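Local coordinates for protein phenol hydroxylase component phN (Pseudomonas stutzeri, PDB 3U52) that probably serves as the diiron-bearing oxygenase component of a multicomponent phenol hydroxylase, using dioxygen to hydroxylate phenol and related aromatic compounds, at residues 10-19 with 47-57. Residues are numbered along the deposited sequence; the frame is centred on the assembly and turned at random.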
loop_
_atom_site.group_PDB
_atom_site.type_symbol
_atom_site.label_atom_id
_atom_site.label_comp_id
_atom_site.label_asym_id
_atom_site.label_seq_id
_atom_site.Cartn_x
_atom_site.Cartn_y
_atom_site.Cartn_z
ATOM N N LEU A 10 -28.165 -19.125 4.968
ATOM C CA LEU A 10 -27.297 -18.377 4.080
ATOM C C LEU A 10 -27.270 -18.915 2.652
ATOM O O LEU A 10 -27.065 -18.139 1.719
ATOM C CB LEU A 10 -25.874 -18.318 4.639
ATOM C CG LEU A 10 -25.707 -17.647 6.009
ATOM C CD1 LEU A 10 -24.395 -18.105 6.674
ATOM C CD2 LEU A 10 -25.805 -16.099 5.898
ATOM N N LYS A 11 -27.459 -20.223 2.470
ATOM C CA LYS A 11 -27.386 -20.789 1.133
ATOM C C LYS A 11 -28.648 -20.458 0.338
ATOM O O LYS A 11 -28.554 -20.107 -0.833
ATOM C CB LYS A 11 -26.968 -22.286 1.126
ATOM C CG LYS A 11 -27.919 -23.343 0.601
ATOM C CD LYS A 11 -27.833 -23.471 -0.912
ATOM C CE LYS A 11 -27.886 -24.925 -1.410
ATOM N NZ LYS A 11 -29.105 -25.656 -0.984
ATOM N N ASP A 12 -29.808 -20.535 0.987
ATOM C CA ASP A 12 -31.062 -20.228 0.325
ATOM C C ASP A 12 -31.187 -18.725 0.102
ATOM O O ASP A 12 -31.813 -18.316 -0.858
ATOM C CB ASP A 12 -32.266 -20.693 1.142
ATOM C CG ASP A 12 -32.425 -22.229 1.195
ATOM O OD1 ASP A 12 -32.137 -22.917 0.186
ATOM O OD2 ASP A 12 -32.865 -22.746 2.265
ATOM N N LYS A 13 -30.652 -17.912 1.017
ATOM C CA LYS A 13 -30.624 -16.468 0.815
ATOM C C LYS A 13 -29.810 -16.115 -0.432
ATOM O O LYS A 13 -30.257 -15.325 -1.243
ATOM C CB LYS A 13 -30.063 -15.690 2.018
ATOM C CG LYS A 13 -30.492 -14.178 1.965
ATOM C CD LYS A 13 -29.742 -13.287 2.921
ATOM C CE LYS A 13 -30.057 -13.585 4.403
ATOM N NZ LYS A 13 -31.095 -12.666 4.999
ATOM N N TYR A 14 -28.605 -16.685 -0.568
ATOM C CA TYR A 14 -27.735 -16.367 -1.693
ATOM C C TYR A 14 -28.402 -16.787 -3.019
ATOM O O TYR A 14 -28.332 -16.082 -3.970
ATOM C CB TYR A 14 -26.357 -17.028 -1.536
ATOM C CG TYR A 14 -25.456 -16.714 -2.699
ATOM C CD1 TYR A 14 -25.206 -17.666 -3.688
ATOM C CD2 TYR A 14 -24.862 -15.445 -2.807
ATOM C CE1 TYR A 14 -24.371 -17.350 -4.769
ATOM C CE2 TYR A 14 -24.064 -15.128 -3.861
ATOM C CZ TYR A 14 -23.801 -16.073 -4.825
ATOM O OH TYR A 14 -23.003 -15.733 -5.886
ATOM N N GLN A 15 -29.058 -17.935 -3.057
ATOM C CA GLN A 15 -29.845 -18.331 -4.210
ATOM C C GLN A 15 -30.943 -17.341 -4.582
ATOM O O GLN A 15 -31.138 -17.033 -5.735
ATOM C CB GLN A 15 -30.385 -19.746 -4.008
ATOM C CG GLN A 15 -29.218 -20.688 -3.966
ATOM C CD GLN A 15 -29.566 -22.163 -4.077
ATOM O OE1 GLN A 15 -30.738 -22.540 -4.114
ATOM N NE2 GLN A 15 -28.524 -23.013 -4.132
ATOM N N TYR A 16 -31.647 -16.815 -3.602
ATOM C CA TYR A 16 -32.628 -15.794 -3.863
ATOM C C TYR A 16 -32.063 -14.505 -4.440
ATOM O O TYR A 16 -32.787 -13.775 -5.063
ATOM C CB TYR A 16 -33.409 -15.482 -2.593
ATOM C CG TYR A 16 -34.718 -16.248 -2.510
ATOM C CD1 TYR A 16 -34.923 -17.226 -1.542
ATOM C CD2 TYR A 16 -35.750 -15.975 -3.385
ATOM C CE1 TYR A 16 -36.161 -17.925 -1.468
ATOM C CE2 TYR A 16 -36.963 -16.653 -3.312
ATOM C CZ TYR A 16 -37.156 -17.618 -2.375
ATOM O OH TYR A 16 -38.361 -18.252 -2.368
ATOM N N LEU A 17 -30.805 -14.208 -4.149
ATOM C CA LEU A 17 -30.082 -13.027 -4.653
ATOM C C LEU A 17 -29.320 -13.303 -5.960
ATOM O O LEU A 17 -28.617 -12.441 -6.451
ATOM C CB LEU A 17 -29.078 -12.547 -3.601
ATOM C CG LEU A 17 -29.700 -12.042 -2.267
ATOM C CD1 LEU A 17 -28.660 -11.548 -1.294
ATOM C CD2 LEU A 17 -30.734 -10.976 -2.516
ATOM N N THR A 18 -29.406 -14.513 -6.488
ATOM C CA THR A 18 -28.770 -14.824 -7.776
ATOM C C THR A 18 -29.736 -15.587 -8.690
ATOM O O THR A 18 -30.297 -15.028 -9.646
ATOM C CB THR A 18 -27.482 -15.672 -7.631
ATOM O OG1 THR A 18 -27.761 -16.802 -6.793
ATOM C CG2 THR A 18 -26.307 -14.861 -7.018
ATOM N N ARG A 19 -29.930 -16.871 -8.433
ATOM C CA ARG A 19 -30.627 -17.672 -9.427
ATOM C C ARG A 19 -32.106 -17.353 -9.499
ATOM O O ARG A 19 -32.695 -17.468 -10.560
ATOM C CB ARG A 19 -30.320 -19.184 -9.302
ATOM C CG ARG A 19 -30.662 -19.818 -7.990
ATOM C CD ARG A 19 -30.233 -21.290 -7.987
ATOM N NE ARG A 19 -28.815 -21.532 -7.683
ATOM C CZ ARG A 19 -28.291 -22.762 -7.534
ATOM N NH1 ARG A 19 -27.006 -22.936 -7.233
ATOM N NH2 ARG A 19 -29.056 -23.831 -7.692
ATOM N N TRP A 47 -30.383 -28.290 -13.352
ATOM C CA TRP A 47 -29.449 -27.195 -13.061
ATOM C C TRP A 47 -29.505 -26.773 -11.613
ATOM O O TRP A 47 -28.513 -26.256 -11.072
ATOM C CB TRP A 47 -29.662 -26.004 -13.985
ATOM C CG TRP A 47 -28.901 -26.072 -15.297
ATOM C CD1 TRP A 47 -29.432 -26.282 -16.534
ATOM C CD2 TRP A 47 -27.485 -25.920 -15.495
ATOM N NE1 TRP A 47 -28.438 -26.260 -17.496
ATOM C CE2 TRP A 47 -27.238 -26.030 -16.877
ATOM C CE3 TRP A 47 -26.404 -25.710 -14.635
ATOM C CZ2 TRP A 47 -25.962 -25.931 -17.416
ATOM C CZ3 TRP A 47 -25.137 -25.608 -15.177
ATOM C CH2 TRP A 47 -24.923 -25.726 -16.544
ATOM N N SER A 48 -30.638 -27.046 -10.964
ATOM C CA SER A 48 -30.827 -26.664 -9.557
ATOM C C SER A 48 -29.937 -27.487 -8.606
ATOM O O SER A 48 -29.675 -27.100 -7.447
ATOM C CB SER A 48 -32.299 -26.794 -9.163
ATOM O OG SER A 48 -32.569 -28.147 -8.827
ATOM N N GLN A 49 -29.430 -28.603 -9.095
ATOM C CA GLN A 49 -28.459 -29.324 -8.299
ATOM C C GLN A 49 -27.052 -28.716 -8.299
ATOM O O GLN A 49 -26.167 -29.190 -7.571
ATOM C CB GLN A 49 -28.460 -30.781 -8.688
ATOM C CG GLN A 49 -29.790 -31.386 -8.340
ATOM C CD GLN A 49 -29.939 -32.760 -8.881
ATOM O OE1 GLN A 49 -30.452 -33.643 -8.185
ATOM N NE2 GLN A 49 -29.512 -32.970 -10.127
ATOM N N TRP A 50 -26.855 -27.665 -9.095
ATOM C CA TRP A 50 -25.632 -26.851 -8.993
ATOM C C TRP A 50 -25.448 -26.320 -7.562
ATOM O O TRP A 50 -26.374 -25.694 -7.013
ATOM C CB TRP A 50 -25.711 -25.669 -9.993
ATOM C CG TRP A 50 -24.489 -24.802 -9.949
ATOM C CD1 TRP A 50 -24.325 -23.635 -9.267
ATOM C CD2 TRP A 50 -23.257 -25.069 -10.593
ATOM N NE1 TRP A 50 -23.048 -23.144 -9.454
ATOM C CE2 TRP A 50 -22.371 -24.010 -10.266
ATOM C CE3 TRP A 50 -22.808 -26.093 -11.446
ATOM C CZ2 TRP A 50 -21.049 -23.940 -10.774
ATOM C CZ3 TRP A 50 -21.483 -26.036 -11.927
ATOM C CH2 TRP A 50 -20.621 -24.966 -11.575
ATOM N N GLU A 51 -24.295 -26.587 -6.940
ATOM C CA GLU A 51 -23.954 -26.003 -5.633
ATOM C C GLU A 51 -23.013 -24.840 -5.853
ATOM O O GLU A 51 -21.996 -25.006 -6.535
ATOM C CB GLU A 51 -23.269 -27.030 -4.700
ATOM C CG GLU A 51 -24.188 -28.184 -4.192
ATOM C CD GLU A 51 -25.456 -27.703 -3.472
ATOM O OE1 GLU A 51 -25.366 -26.756 -2.626
ATOM O OE2 GLU A 51 -26.553 -28.288 -3.751
ATOM N N ASP A 52 -23.340 -23.676 -5.310
ATOM C CA ASP A 52 -22.511 -22.468 -5.532
ATOM C C ASP A 52 -21.133 -22.703 -4.939
ATOM O O ASP A 52 -21.024 -23.130 -3.806
ATOM C CB ASP A 52 -23.175 -21.211 -4.948
ATOM C CG ASP A 52 -24.648 -21.047 -5.412
ATOM O OD1 ASP A 52 -25.547 -21.064 -4.550
ATOM O OD2 ASP A 52 -24.928 -20.917 -6.613
ATOM N N PRO A 53 -20.076 -22.524 -5.741
ATOM C CA PRO A 53 -18.713 -22.763 -5.232
ATOM C C PRO A 53 -18.225 -21.696 -4.261
ATOM O O PRO A 53 -17.238 -21.931 -3.521
ATOM C CB PRO A 53 -17.856 -22.816 -6.488
ATOM C CG PRO A 53 -18.634 -22.027 -7.535
ATOM C CD PRO A 53 -20.102 -22.191 -7.176
ATOM N N PHE A 54 -18.888 -20.540 -4.272
ATOM C CA PHE A 54 -18.635 -19.441 -3.330
ATOM C C PHE A 54 -19.912 -18.622 -3.349
ATOM O O PHE A 54 -20.653 -18.661 -4.343
ATOM C CB PHE A 54 -17.447 -18.550 -3.757
ATOM C CG PHE A 54 -17.360 -18.307 -5.247
ATOM C CD1 PHE A 54 -18.068 -17.276 -5.850
ATOM C CD2 PHE A 54 -16.582 -19.144 -6.055
ATOM C CE1 PHE A 54 -17.983 -17.092 -7.282
ATOM C CE2 PHE A 54 -16.515 -18.976 -7.437
ATOM C CZ PHE A 54 -17.217 -17.923 -8.043
ATOM N N ARG A 55 -20.160 -17.884 -2.263
ATOM C CA ARG A 55 -21.389 -17.101 -2.108
ATOM C C ARG A 55 -21.084 -15.642 -1.803
ATOM O O ARG A 55 -21.263 -15.196 -0.673
ATOM C CB ARG A 55 -22.282 -17.671 -1.003
ATOM C CG ARG A 55 -22.766 -19.082 -1.245
ATOM C CD ARG A 55 -23.587 -19.644 -0.099
ATOM N NE ARG A 55 -24.167 -20.934 -0.515
ATOM C CZ ARG A 55 -23.571 -22.126 -0.415
ATOM N NH1 ARG A 55 -24.193 -23.215 -0.850
ATOM N NH2 ARG A 55 -22.358 -22.248 0.111
ATOM N N LEU A 56 -20.691 -14.895 -2.823
ATOM C CA LEU A 56 -20.295 -13.513 -2.691
ATOM C C LEU A 56 -21.236 -12.587 -3.440
ATOM O O LEU A 56 -21.255 -12.570 -4.681
ATOM C CB LEU A 56 -18.922 -13.338 -3.325
ATOM C CG LEU A 56 -17.628 -13.284 -2.539
ATOM C CD1 LEU A 56 -16.552 -13.016 -3.598
ATOM C CD2 LEU A 56 -17.645 -12.167 -1.510
ATOM N N THR A 57 -22.008 -11.800 -2.729
ATOM C CA THR A 57 -22.852 -10.854 -3.446
ATOM C C THR A 57 -21.970 -9.713 -3.983
ATOM O O THR A 57 -20.785 -9.629 -3.613
ATOM C CB THR A 57 -23.998 -10.353 -2.582
ATOM O OG1 THR A 57 -23.451 -9.843 -1.366
ATOM C CG2 THR A 57 -24.981 -11.476 -2.291
HETATM O O HOH W 1 -21.629 -17.993 -6.865
HETATM O O HOH W 2 -23.185 -12.539 -6.593
HETATM O O HOH W 3 -28.346 -25.904 -5.012
HETATM O O HOH W 4 -26.968 -19.278 -7.178
#
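The N-terminal arm of this hydroxylase, short helix 10-16 and the turn after it, is fastened to the loop leading into helix 58-81, chiefly through Y14 and R19. The Y14 side chain, CG anti to its own N (chi1 180°), lays one ring face on R55, its backbone and the start of its side chain: R55 CA sits 3.7 Å from the ring centroid, a CH-pi contact. D52 and the T57 methyl border its edge, and two waters link its hydroxyl to the carbonyls of F54 and L56. R19 illustrates how one guanidinium can tie a loop to a terminal helix: R19 NH1 forms a salt bridge with D52 OD2 (3.0 Å) and a nearly straight bond to W50 O (2.8 Å, 166°). Both acceptors lie in the guanidinium plane, although NH1 stands above both the D52 carboxylate plane and the W50 carbonyl plane. A water joining R19 NE to D52 OD2 helps fix the group's rotation, and Q15 NE2 lies 3.4 Å above the R19 guanidinium plane, over its centre. Another protein's chain packs against L17 and T57. From the loop, W50, which touches a bound xenon with W47, packs on helix 220-250, while F54 and L56 reach helix 125-155, both iron-binding helices.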